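Local coordinates for protein Pgp2 (Campylobacter jejuni subsp. jejuni, PDB 6XJ6) that directs the helical shape of the cell and probably trims peptidoglycan as an LD-carboxypeptidase, its accessory NTF2-like domain binding peptidoglycan through a pocket, at residues D71-P75 with F131-I137. Numbering follows the deposited sequence.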
loop_
_atom_site.group_PDB
_atom_site.type_symbol
_atom_site.label_atom_id
_atom_site.label_comp_id
_atom_site.label_asym_id
_atom_site.label_seq_id
_atom_site.Cartn_x
_atom_site.Cartn_y
_atom_site.Cartn_z
ATOM N N ASP A 71 -4.722 -21.203 -1.269
ATOM C CA ASP A 71 -3.383 -21.521 -0.779
ATOM C C ASP A 71 -3.211 -21.272 0.714
ATOM O O ASP A 71 -2.174 -21.651 1.267
ATOM C CB ASP A 71 -2.282 -20.832 -1.605
ATOM C CG ASP A 71 -2.287 -19.309 -1.495
ATOM O OD1 ASP A 71 -2.926 -18.748 -0.582
ATOM O OD2 ASP A 71 -1.615 -18.681 -2.344
ATOM N N LEU A 72 -4.199 -20.673 1.379
ATOM C CA LEU A 72 -4.227 -20.516 2.830
ATOM C C LEU A 72 -3.189 -19.531 3.351
ATOM O O LEU A 72 -3.017 -19.407 4.574
ATOM C CB LEU A 72 -4.068 -21.862 3.549
ATOM C CG LEU A 72 -5.049 -22.963 3.154
ATOM C CD1 LEU A 72 -4.776 -24.195 3.997
ATOM C CD2 LEU A 72 -6.489 -22.500 3.319
ATOM N N LYS A 73 -2.504 -18.812 2.474
ATOM C CA LYS A 73 -1.438 -17.928 2.906
ATOM C C LYS A 73 -1.990 -16.562 3.281
ATOM O O LYS A 73 -2.988 -16.094 2.726
ATOM C CB LYS A 73 -0.393 -17.780 1.801
ATOM C CG LYS A 73 0.373 -19.066 1.539
ATOM C CD LYS A 73 1.190 -19.000 0.269
ATOM C CE LYS A 73 1.932 -20.314 0.042
ATOM N NZ LYS A 73 2.631 -20.352 -1.271
ATOM N N THR A 74 -1.318 -15.921 4.247
ATOM C CA THR A 74 -1.598 -14.519 4.533
ATOM C C THR A 74 -0.766 -13.638 3.604
ATOM O O THR A 74 0.456 -13.823 3.514
ATOM C CB THR A 74 -1.275 -14.203 5.986
ATOM O OG1 THR A 74 -2.212 -14.877 6.834
ATOM C CG2 THR A 74 -1.354 -12.702 6.262
ATOM N N PRO A 75 -1.382 -12.696 2.893
ATOM C CA PRO A 75 -0.610 -11.861 1.966
ATOM C C PRO A 75 0.380 -10.939 2.661
ATOM O O PRO A 75 0.124 -10.391 3.738
ATOM C CB PRO A 75 -1.674 -11.061 1.204
ATOM C CG PRO A 75 -2.926 -11.221 1.934
ATOM C CD PRO A 75 -2.820 -12.384 2.873
ATOM N N PHE A 131 -3.626 -23.163 9.462
ATOM C CA PHE A 131 -4.362 -23.715 8.330
ATOM C C PHE A 131 -5.828 -23.301 8.307
ATOM O O PHE A 131 -6.442 -23.316 7.234
ATOM C CB PHE A 131 -4.272 -25.248 8.339
ATOM C CG PHE A 131 -2.870 -25.770 8.206
ATOM C CD1 PHE A 131 -2.296 -25.929 6.958
ATOM C CD2 PHE A 131 -2.123 -26.085 9.327
ATOM C CE1 PHE A 131 -1.005 -26.395 6.829
ATOM C CE2 PHE A 131 -0.829 -26.549 9.204
ATOM C CZ PHE A 131 -0.269 -26.704 7.952
ATOM N N LYS A 132 -6.397 -22.906 9.447
ATOM C CA LYS A 132 -7.839 -22.709 9.553
ATOM C C LYS A 132 -8.295 -21.284 9.248
ATOM O O LYS A 132 -9.476 -21.081 8.934
ATOM C CB LYS A 132 -8.310 -23.116 10.955
ATOM C CG LYS A 132 -8.393 -24.623 11.120
ATOM C CD LYS A 132 -8.285 -25.066 12.565
ATOM C CE LYS A 132 -8.380 -26.588 12.674
ATOM N NZ LYS A 132 -7.475 -27.293 11.712
ATOM N N THR A 133 -7.407 -20.303 9.308
ATOM C CA THR A 133 -7.831 -18.928 9.083
ATOM C C THR A 133 -7.998 -18.596 7.609
ATOM O O THR A 133 -8.509 -17.516 7.297
ATOM C CB THR A 133 -6.837 -17.928 9.696
ATOM O OG1 THR A 133 -5.612 -17.941 8.954
ATOM C CG2 THR A 133 -6.560 -18.249 11.159
ATOM N N ARG A 134 -7.597 -19.489 6.704
ATOM C CA ARG A 134 -7.635 -19.219 5.265
ATOM C C ARG A 134 -6.958 -17.890 4.930
ATOM O O ARG A 134 -7.395 -17.142 4.055
ATOM C CB ARG A 134 -9.060 -19.298 4.716
ATOM C CG ARG A 134 -9.708 -20.661 4.908
ATOM C CD ARG A 134 -10.950 -20.811 4.047
ATOM N NE ARG A 134 -11.880 -19.704 4.250
ATOM C CZ ARG A 134 -12.873 -19.391 3.422
ATOM N NH1 ARG A 134 -13.082 -20.096 2.315
ATOM N NH2 ARG A 134 -13.664 -18.364 3.703
ATOM N N GLY A 135 -5.872 -17.594 5.639
ATOM C CA GLY A 135 -5.094 -16.399 5.401
ATOM C C GLY A 135 -5.475 -15.209 6.254
ATOM O O GLY A 135 -4.767 -14.193 6.235
ATOM N N CYS A 136 -6.565 -15.299 6.999
ATOM C CA CYS A 136 -6.953 -14.226 7.894
ATOM C C CYS A 136 -6.018 -14.167 9.099
ATOM O O CYS A 136 -5.252 -15.093 9.383
ATOM C CB CYS A 136 -8.388 -14.443 8.365
ATOM S SG CYS A 136 -9.614 -14.198 7.079
ATOM N N ILE A 137 -6.090 -13.046 9.811
ATOM C CA ILE A 137 -5.324 -12.811 11.028
ATOM C C ILE A 137 -6.315 -12.809 12.180
ATOM O O ILE A 137 -7.280 -12.037 12.167
ATOM C CB ILE A 137 -4.565 -11.479 10.958
ATOM C CG1 ILE A 137 -3.578 -11.518 9.793
ATOM C CG2 ILE A 137 -3.850 -11.199 12.282
ATOM C CD1 ILE A 137 -3.066 -10.152 9.387
HETATM O O HOH W 1 -4.779 -20.205 6.499
HETATM O O HOH W 2 -5.389 -17.236 2.036
#
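Start at Phe131: its ring edge meets the Leu72 side chain, CD1 to CD1 at 4.2 Å, and Leu62 packs against both residues. From Thr133 to Cys136 the chain makes a type I' turn, closed by Cys136 N to Thr133 O (3.0 Å) and reinforced by Thr133 OG1 donating to Cys136 O (2.9 Å). Arg134 lays its CA and CG 4.0 Å from Leu72 CD2. Gly135 then passes so close that its CA is 3.4 Å from the O of Lys73, whose N bonds to Asp71 OD1 (3.1 Å) in an Asx turn; a CB on Gly135 would clash with Lys73 O. Gly135 O accepts a hydrogen bond from Thr74 OG1 (2.7 Å), while water 1 joins Gly135 N (3.0 Å) to Leu72 O (2.7 Å). The CA-to-CB bond of Cys136 points away from the 71-75 loop, its side chain packing on Trp117 and His119, and Ile137 enters the short strand beside 117-119. This Arg-Gly-Cys turn belongs to the YkuD L,D-transpeptidase fold, with Cys136 the predicted nucleophile and His119 its predicted proton donor/acceptor.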